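Local coordinates for signal transduction protein TRAP (Staphylococcus aureus, PDB 4AE5) that probably acts as a signal transduction protein whose phosphorylation leads to activation of the agr system, RNAIII synthesis and virulence factor expression, at residues Y53-E58 / R104-A109; K2-S7 / F38-G43. All coordinates share one frame; numbering follows the deposited sequence.

Overall arrangement
Both contacts join antiparallel neighbours in one closed sheet, an eight-stranded barrel, and they meet through a common neighbour: strand 51-59, which pairs with strand 100-108 in contact 1, lies beside strand 3-9 of contact 2 on its other edge. Their centres are 10 Å apart, and Glu58 OE2 reaches Lys2 NZ at 2.7 Å in a salt bridge between them. Neither is wholly core or wholly surface: each combines buried apolar residues with charged or exposed ones. Contact 1 carries a beta bulge and a Glu54-Arg107 salt bridge, with helix 80-88 packing on Ile56 and Leu105, whereas contact 2 keeps a regular register, with a tyrosine and a phenylalanine on opposite faces and an ST turn where strand 35-41 ends.

Contact 1 of 2, residues Y53-E58 / R104-A109; sequences YEVIKE and RLLRPA
Strands 53-58 and 104-108 run antiparallel, their axes 141° apart, and are joined by four backbone hydrogen bonds, with a classic beta bulge where Ile56 and Lys57 both face Leu105. The bulge is evident from the bonding: Leu105 O accepts from Ile56 N at 2.9 Å, nearly along its C=O axis, while Leu105 N donates to Lys57 O. Beside it, Glu54 and Arg107 exchange a pair of bonds, and their side chains extend together from the same face. Arg107 CG is anti to the backbone N (chi1 176°) and the chain bends at chi3, so NH1 meets Glu54 OE2 at 3.1 Å in a salt bridge. Carboxylate and guanidinium planes are 71° apart, so this is a one-nitrogen contact rather than a flat, two-pronged pair. Ile56 CD1 sits over the centre of the guanidinium, 3.4 Å from Arg107 CZ, and Ile56 CG2 lies 3.8 Å from Leu105 CD2. On the other face, Tyr53 CB packs on Leu106 CB at 3.7 Å, the two side chains set nearly perpendicular, while Tyr53 CE2 meets Pro108 CB. At the far end Arg104, bent at chi2, brings CD to 3.5 Å from Glu58 CB; a salt bridge ties its NE to Glu40. Helix 80-88 packs on Ile56 and Leu105, and its Glu84 forms a salt bridge with Arg107 NH2. With Glu54 at one nitrogen, Glu84 at another and a methyl over the plane, the Arg107 guanidinium is probably restrained in rotation, and the two carboxylates would be expected to stabilise its positive charge.

Contact 2 of 2, residues K2-S7 / F38-G43; sequences KKLYTS and FEETDG
Leu4 slants across Phe38 on one face of this antiparallel pair, Leu4 CD2 resting 3.9 Å from Phe38 CB. Phe38 CG occupies the crowded position between backbone N and carbonyl carbon (chi1 61°), which carries the ring away from strand 3-7. Thr6 runs beside it, OG1 approaching Phe38 CB. Just before the strand begins, Lys2 runs across Glu40, its CD 3.7 Å from Glu40 CG, so aliphatic parts touch while the charged ends turn to Glu58 and Arg104 of contact 1. On the opposite face the Tyr5 ring is presented edge-on to Glu39 O, and its CE1 meets Thr41 CG2 at 3.9 Å. Thr41 OG1, anti to its own backbone N, accepts from Gly43 N at 2.8 Å, an ST turn that closes the strand's end. Four backbone bonds set the register; Tyr5 N to Glu39 O is almost straight (174°), whereas Lys3 N approaches Thr41 O from above the carbonyl plane. The Glu39 carboxylate is held by His24, Thr45 and Val46. Strand 51-59 continues the barrel on the other edge of strand 3-9, Leu4 N bonding to Tyr53 O, while Phe38 meets Phe62 edge-to-face and Thr6 OG1 bonds to Tyr117 of strand 114-120.

Contact 1 of 2, residues Y53-E58 / R104-A109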
ATOM      1  N   TYR A  53      -4.655  -9.147  -0.122  1.00 25.10           N
ATOM      2  CA  TYR A  53      -4.868  -8.435  -1.426  1.00 23.85           C
ATOM      3  C   TYR A  53      -4.156  -9.163  -2.549  1.00 27.47           C
ATOM      4  O   TYR A  53      -3.048  -9.703  -2.320  1.00 27.76           O
ATOM      5  CB  TYR A  53      -4.305  -7.012  -1.377  1.00 23.35           C
ATOM      6  CG  TYR A  53      -4.936  -6.208  -0.341  1.00 22.82           C
ATOM      7  CD1 TYR A  53      -4.465  -6.283   0.944  1.00 23.83           C
ATOM      8  CD2 TYR A  53      -5.985  -5.336  -0.647  1.00 22.49           C
ATOM      9  CE1 TYR A  53      -5.068  -5.595   1.942  1.00 28.38           C
ATOM     10  CE2 TYR A  53      -6.618  -4.623   0.361  1.00 28.09           C
ATOM     11  CZ  TYR A  53      -6.138  -4.762   1.647  1.00 28.30           C
ATOM     12  OH  TYR A  53      -6.627  -4.042   2.694  1.00 32.57           O
ATOM     13  N   GLU A  54      -4.769  -9.202  -3.745  1.00 26.80           N
ATOM     14  CA  GLU A  54      -4.040  -9.570  -4.947  1.00 27.29           C
ATOM     15  C   GLU A  54      -3.286  -8.354  -5.466  1.00 25.52           C
ATOM     16  O   GLU A  54      -3.828  -7.236  -5.427  1.00 23.09           O
ATOM     17  CB  GLU A  54      -4.999  -9.985  -6.034  1.00 32.04           C
ATOM     18  CG  GLU A  54      -5.596 -11.363  -5.914  1.00 43.35           C
ATOM     19  CD  GLU A  54      -6.239 -11.777  -7.235  1.00 47.90           C
ATOM     20  OE1 GLU A  54      -5.524 -11.782  -8.271  1.00 48.93           O
ATOM     21  OE2 GLU A  54      -7.458 -12.041  -7.249  1.00 50.86           O
ATOM     22  N   VAL A  55      -2.047  -8.570  -5.923  1.00 24.45           N
ATOM     23  CA  VAL A  55      -1.239  -7.514  -6.562  1.00 22.86           C
ATOM     24  C   VAL A  55      -1.659  -7.349  -8.046  1.00 22.06           C
ATOM     25  O   VAL A  55      -1.410  -8.253  -8.906  1.00 24.22           O
ATOM     26  CB  VAL A  55       0.251  -7.827  -6.469  1.00 22.04           C
ATOM     27  CG1 VAL A  55       1.028  -6.711  -7.181  1.00 21.03           C
ATOM     28  CG2 VAL A  55       0.649  -7.917  -5.003  1.00 19.50           C
ATOM     29  N   ILE A  56      -2.354  -6.250  -8.333  1.00 19.27           N
ATOM     30  CA  ILE A  56      -2.902  -5.956  -9.694  1.00 21.23           C
ATOM     31  C   ILE A  56      -1.821  -5.327 -10.581  1.00 22.79           C
ATOM     32  O   ILE A  56      -1.678  -5.663 -11.795  1.00 20.79           O
ATOM     33  CB  ILE A  56      -4.085  -4.946  -9.597  1.00 21.93           C
ATOM     34  CG1 ILE A  56      -5.190  -5.467  -8.674  1.00 21.59           C
ATOM     35  CG2 ILE A  56      -4.692  -4.632 -10.968  1.00 24.29           C
ATOM     36  CD1 ILE A  56      -5.464  -6.941  -9.000  1.00 23.01           C
ATOM     37  N   LYS A  57      -1.067  -4.382  -9.981  1.00 20.55           N
ATOM     38  CA  LYS A  57       0.051  -3.748 -10.660  1.00 23.23           C
ATOM     39  C   LYS A  57       1.123  -3.383  -9.641  1.00 21.85           C
ATOM     40  O   LYS A  57       0.790  -3.053  -8.494  1.00 19.13           O
ATOM     41  CB  LYS A  57      -0.402  -2.461 -11.395  1.00 23.99           C
ATOM     42  CG  LYS A  57       0.729  -1.952 -12.306  1.00 28.13           C
ATOM     43  CD  LYS A  57       0.606  -0.566 -12.877  1.00 31.07           C
ATOM     44  CE  LYS A  57      -0.681  -0.336 -13.623  1.00 30.69           C
ATOM     45  NZ  LYS A  57      -0.372   0.836 -14.508  1.00 31.90           N
ATOM     46  N   GLU A  58       2.387  -3.394 -10.097  1.00 22.66           N
ATOM     47  CA  GLU A  58       3.545  -3.087  -9.265  1.00 21.49           C
ATOM     48  C   GLU A  58       4.665  -2.407 -10.097  1.00 24.46           C
ATOM     49  O   GLU A  58       4.818  -2.652 -11.336  1.00 24.87           O
ATOM     50  CB  GLU A  58       4.079  -4.375  -8.619  1.00 25.29           C
ATOM     51  CG  GLU A  58       4.399  -5.483  -9.640  1.00 30.56           C
ATOM     52  CD  GLU A  58       4.910  -6.763  -8.963  1.00 33.55           C
ATOM     53  OE1 GLU A  58       6.013  -6.743  -8.374  1.00 35.77           O
ATOM     54  OE2 GLU A  58       4.207  -7.802  -8.994  1.00 35.06           O
ATOM     55  N   ARG A 104       2.234  -0.047  -5.620  1.00 15.20           N
ATOM     56  CA  ARG A 104       1.352  -1.227  -5.620  1.00 16.44           C
ATOM     57  C   ARG A 104      -0.110  -0.855  -5.667  1.00 15.70           C
ATOM     58  O   ARG A 104      -0.636  -0.070  -4.803  1.00 17.31           O
ATOM     59  CB  ARG A 104       1.586  -2.159  -4.403  1.00 15.92           C
ATOM     60  CG  ARG A 104       2.971  -2.763  -4.148  1.00 16.16           C
ATOM     61  CD  ARG A 104       3.342  -3.776  -5.282  1.00 18.16           C
ATOM     62  NE  ARG A 104       4.613  -4.469  -4.987  1.00 16.95           N
ATOM     63  CZ  ARG A 104       5.813  -3.993  -5.306  1.00 18.87           C
ATOM     64  NH1 ARG A 104       5.952  -2.804  -5.921  1.00 17.57           N
ATOM     65  NH2 ARG A 104       6.900  -4.709  -5.040  1.00 19.04           N
ATOM     66  N   LEU A 105      -0.801  -1.400  -6.682  1.00 15.00           N
ATOM     67  CA  LEU A 105      -2.243  -1.398  -6.739  1.00 16.76           C
ATOM     68  C   LEU A 105      -2.820  -2.752  -6.269  1.00 17.61           C
ATOM     69  O   LEU A 105      -2.432  -3.833  -6.797  1.00 19.21           O
ATOM     70  CB  LEU A 105      -2.752  -1.028  -8.136  1.00 16.05           C
ATOM     71  CG  LEU A 105      -4.245  -1.098  -8.368  1.00 16.49           C
ATOM     72  CD1 LEU A 105      -4.901   0.056  -7.575  1.00 16.90           C
ATOM     73  CD2 LEU A 105      -4.550  -0.967  -9.896  1.00 19.39           C
ATOM     74  N   LEU A 106      -3.692  -2.716  -5.268  1.00 17.40           N
ATOM     75  CA  LEU A 106      -4.043  -3.941  -4.476  1.00 17.86           C
ATOM     76  C   LEU A 106      -5.540  -4.164  -4.467  1.00 18.92           C
ATOM     77  O   LEU A 106      -6.317  -3.261  -4.054  1.00 16.81           O
ATOM     78  CB  LEU A 106      -3.563  -3.820  -3.029  1.00 18.21           C
ATOM     79  CG  LEU A 106      -2.046  -3.550  -2.922  1.00 17.29           C
ATOM     80  CD1 LEU A 106      -1.637  -3.276  -1.457  1.00 17.76           C
ATOM     81  CD2 LEU A 106      -1.255  -4.758  -3.473  1.00 16.98           C
ATOM     82  N   ARG A 107      -5.953  -5.330  -4.983  1.00 19.26           N
ATOM     83  CA  ARG A 107      -7.378  -5.727  -5.018  1.00 20.52           C
ATOM     84  C   ARG A 107      -7.720  -6.590  -3.789  1.00 20.51           C
ATOM     85  O   ARG A 107      -7.133  -7.665  -3.585  1.00 22.32           O
ATOM     86  CB  ARG A 107      -7.701  -6.557  -6.276  1.00 21.59           C
ATOM     87  CG  ARG A 107      -9.158  -7.057  -6.257  1.00 25.18           C
ATOM     88  CD  ARG A 107      -9.357  -8.258  -7.168  1.00 26.29           C
ATOM     89  NE  ARG A 107      -9.233  -7.861  -8.563  1.00 30.30           N
ATOM     90  CZ  ARG A 107      -8.501  -8.501  -9.472  1.00 33.18           C
ATOM     91  NH1 ARG A 107      -7.827  -9.612  -9.145  1.00 39.94           N
ATOM     92  NH2 ARG A 107      -8.478  -8.072 -10.727  1.00 33.77           N
ATOM     93  N   PRO A 108      -8.705  -6.176  -2.999  1.00 21.62           N
ATOM     94  CA  PRO A 108      -8.914  -6.937  -1.759  1.00 22.05           C
ATOM     95  C   PRO A 108      -9.496  -8.317  -1.989  1.00 23.89           C
ATOM     96  O   PRO A 108     -10.330  -8.501  -2.906  1.00 23.68           O
ATOM     97  CB  PRO A 108      -9.904  -6.074  -0.958  1.00 22.56           C
ATOM     98  CG  PRO A 108     -10.617  -5.223  -1.983  1.00 24.79           C
ATOM     99  CD  PRO A 108      -9.718  -5.115  -3.212  1.00 22.59           C
ATOM    100  N   ALA A 109      -9.072  -9.285  -1.177  1.00 24.41           N
ATOM    101  CA  ALA A 109      -9.683 -10.648  -1.179  1.00 26.37           C
ATOM    102  C   ALA A 109     -11.122 -10.590  -0.611  1.00 27.62           C
ATOM    103  O   ALA A 109     -12.059 -11.254  -1.105  1.00 30.68           O
ATOM    104  CB  ALA A 109      -8.796 -11.594  -0.357  1.00 25.02           C
TER

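Contact 2 of 2, residues K2-S7 / F38-G43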
ATOM      1  N   LYS A   2       0.234 -13.676  -7.082  1.00 26.17           N
ATOM      2  CA  LYS A   2       1.023 -12.933  -6.094  1.00 25.44           C
ATOM      3  C   LYS A   2       0.064 -12.108  -5.249  1.00 23.87           C
ATOM      4  O   LYS A   2      -0.783 -11.383  -5.805  1.00 22.97           O
ATOM      5  CB  LYS A   2       2.043 -12.002  -6.798  1.00 25.71           C
ATOM      6  CG  LYS A   2       2.805 -11.094  -5.825  1.00 28.30           C
ATOM      7  CD  LYS A   2       3.823 -10.210  -6.554  1.00 30.83           C
ATOM      8  CE  LYS A   2       4.597 -10.957  -7.651  1.00 32.88           C
ATOM      9  NZ  LYS A   2       5.611  -9.990  -8.178  1.00 36.49           N
ATOM     10  N   LYS A   3       0.247 -12.169  -3.929  1.00 23.68           N
ATOM     11  CA  LYS A   3      -0.621 -11.489  -2.951  1.00 23.55           C
ATOM     12  C   LYS A   3       0.171 -10.723  -1.912  1.00 22.56           C
ATOM     13  O   LYS A   3       1.338 -11.056  -1.609  1.00 23.10           O
ATOM     14  CB  LYS A   3      -1.500 -12.519  -2.198  1.00 23.41           C
ATOM     15  CG  LYS A   3      -2.501 -13.265  -3.110  1.00 26.75           C
ATOM     16  CD  LYS A   3      -3.303 -14.324  -2.365  1.00 28.46           C
ATOM     17  CE  LYS A   3      -4.591 -14.647  -3.098  1.00 32.63           C
ATOM     18  NZ  LYS A   3      -4.443 -15.694  -4.131  1.00 31.48           N
ATOM     19  N   LEU A   4      -0.480  -9.730  -1.326  1.00 21.74           N
ATOM     20  CA  LEU A   4       0.134  -9.021  -0.224  1.00 22.32           C
ATOM     21  C   LEU A   4      -0.692  -9.226   1.032  1.00 21.25           C
ATOM     22  O   LEU A   4      -1.926  -9.036   1.002  1.00 21.33           O
ATOM     23  CB  LEU A   4       0.290  -7.537  -0.564  1.00 23.65           C
ATOM     24  CG  LEU A   4       1.179  -6.699   0.354  1.00 23.91           C
ATOM     25  CD1 LEU A   4       1.868  -5.611  -0.481  1.00 27.65           C
ATOM     26  CD2 LEU A   4       0.328  -6.111   1.472  1.00 23.70           C
ATOM     27  N   TYR A   5       0.018  -9.563   2.130  1.00 20.10           N
ATOM     28  CA  TYR A   5      -0.577  -9.833   3.433  1.00 20.93           C
ATOM     29  C   TYR A   5      -0.126  -8.737   4.411  1.00 21.51           C
ATOM     30  O   TYR A   5       1.080  -8.534   4.542  1.00 20.92           O
ATOM     31  CB  TYR A   5      -0.054 -11.177   3.892  1.00 21.25           C
ATOM     32  CG  TYR A   5      -0.404 -12.317   2.923  1.00 22.30           C
ATOM     33  CD1 TYR A   5       0.419 -12.611   1.826  1.00 23.03           C
ATOM     34  CD2 TYR A   5      -1.560 -13.078   3.099  1.00 23.95           C
ATOM     35  CE1 TYR A   5       0.112 -13.642   0.952  1.00 24.57           C
ATOM     36  CE2 TYR A   5      -1.877 -14.143   2.231  1.00 25.15           C
ATOM     37  CZ  TYR A   5      -1.033 -14.421   1.181  1.00 25.73           C
ATOM     38  OH  TYR A   5      -1.349 -15.412   0.290  1.00 28.40           O
ATOM     39  N   THR A   6      -1.071  -8.071   5.099  1.00 22.58           N
ATOM     40  CA  THR A   6      -0.744  -6.974   6.039  1.00 22.17           C
ATOM     41  C   THR A   6      -1.314  -7.374   7.405  1.00 24.08           C
ATOM     42  O   THR A   6      -2.460  -7.839   7.462  1.00 26.12           O
ATOM     43  CB  THR A   6      -1.326  -5.637   5.584  1.00 21.52           C
ATOM     44  OG1 THR A   6      -0.882  -5.384   4.232  1.00 23.64           O
ATOM     45  CG2 THR A   6      -0.805  -4.499   6.505  1.00 25.53           C
ATOM     46  N   SER A   7      -0.500  -7.251   8.455  1.00 22.92           N
ATOM     47  CA  SER A   7      -0.923  -7.452   9.852  1.00 24.54           C
ATOM     48  C   SER A   7      -0.590  -6.211  10.690  1.00 24.16           C
ATOM     49  O   SER A   7       0.344  -5.494  10.380  1.00 23.82           O
ATOM     50  CB  SER A   7      -0.222  -8.681  10.479  1.00 25.42           C
ATOM     51  OG  SER A   7      -0.726  -9.911   9.966  1.00 26.68           O
ATOM     52  N   PHE A  38       4.157  -6.370   6.593  1.00 18.44           N
ATOM     53  CA  PHE A  38       3.618  -7.048   5.352  1.00 17.69           C
ATOM     54  C   PHE A  38       4.666  -7.902   4.629  1.00 18.25           C
ATOM     55  O   PHE A  38       5.884  -7.695   4.832  1.00 18.12           O
ATOM     56  CB  PHE A  38       2.935  -6.047   4.392  1.00 16.68           C
ATOM     57  CG  PHE A  38       3.845  -4.952   3.850  1.00 17.29           C
ATOM     58  CD1 PHE A  38       4.654  -5.176   2.724  1.00 16.62           C
ATOM     59  CD2 PHE A  38       3.880  -3.670   4.440  1.00 16.99           C
ATOM     60  CE1 PHE A  38       5.524  -4.164   2.232  1.00 16.84           C
ATOM     61  CE2 PHE A  38       4.718  -2.663   3.949  1.00 17.10           C
ATOM     62  CZ  PHE A  38       5.543  -2.892   2.857  1.00 17.41           C
ATOM     63  N   GLU A  39       4.181  -8.841   3.807  1.00 18.37           N
ATOM     64  CA  GLU A  39       5.021  -9.599   2.913  1.00 19.69           C
ATOM     65  C   GLU A  39       4.249  -9.774   1.655  1.00 19.19           C
ATOM     66  O   GLU A  39       3.045  -9.840   1.681  1.00 19.51           O
ATOM     67  CB  GLU A  39       5.453 -10.990   3.481  1.00 21.77           C
ATOM     68  CG  GLU A  39       4.307 -11.896   3.880  1.00 21.84           C
ATOM     69  CD  GLU A  39       4.785 -13.287   4.320  1.00 23.91           C
ATOM     70  OE1 GLU A  39       5.909 -13.696   4.009  1.00 26.66           O
ATOM     71  OE2 GLU A  39       4.060 -13.955   5.019  1.00 26.01           O
ATOM     72  N   GLU A  40       4.961  -9.894   0.555  1.00 21.97           N
ATOM     73  CA  GLU A  40       4.354 -10.102  -0.741  1.00 22.45           C
ATOM     74  C   GLU A  40       4.894 -11.423  -1.290  1.00 22.78           C
ATOM     75  O   GLU A  40       6.122 -11.580  -1.461  1.00 22.65           O
ATOM     76  CB  GLU A  40       4.843  -8.962  -1.630  1.00 22.50           C
ATOM     77  CG  GLU A  40       4.385  -8.986  -3.076  1.00 25.63           C
ATOM     78  CD  GLU A  40       4.710  -7.611  -3.696  1.00 25.38           C
ATOM     79  OE1 GLU A  40       5.880  -7.290  -4.043  1.00 26.83           O
ATOM     80  OE2 GLU A  40       3.804  -6.823  -3.723  1.00 26.74           O
ATOM     81  N   THR A  41       4.016 -12.338  -1.685  1.00 23.90           N
ATOM     82  CA  THR A  41       4.512 -13.640  -2.133  1.00 23.16           C
ATOM     83  C   THR A  41       3.418 -14.352  -2.901  1.00 25.12           C
ATOM     84  O   THR A  41       2.224 -14.136  -2.617  1.00 21.92           O
ATOM     85  CB  THR A  41       4.938 -14.527  -0.911  1.00 24.92           C
ATOM     86  OG1 THR A  41       5.385 -15.814  -1.338  1.00 25.93           O
ATOM     87  CG2 THR A  41       3.798 -14.727   0.052  1.00 24.97           C
ATOM     88  N   ASP A  42       3.805 -15.224  -3.848  1.00 24.88           N
ATOM     89  CA  ASP A  42       2.817 -16.130  -4.362  1.00 27.10           C
ATOM     90  C   ASP A  42       2.717 -17.438  -3.556  1.00 28.39           C
ATOM     91  O   ASP A  42       2.016 -18.338  -3.987  1.00 29.09           O
ATOM     92  CB  ASP A  42       3.051 -16.426  -5.866  1.00 29.94           C
ATOM     93  CG  ASP A  42       4.351 -17.107  -6.107  1.00 32.59           C
ATOM     94  OD1 ASP A  42       5.099 -17.392  -5.126  1.00 33.34           O
ATOM     95  OD2 ASP A  42       4.637 -17.379  -7.280  1.00 35.15           O
ATOM     96  N   GLY A  43       3.433 -17.577  -2.429  1.00 30.09           N
ATOM     97  CA  GLY A  43       3.295 -18.802  -1.609  1.00 30.87           C
ATOM     98  C   GLY A  43       2.451 -18.631  -0.347  1.00 33.76           C
ATOM     99  O   GLY A  43       1.519 -17.825  -0.317  1.00 30.87           O
TER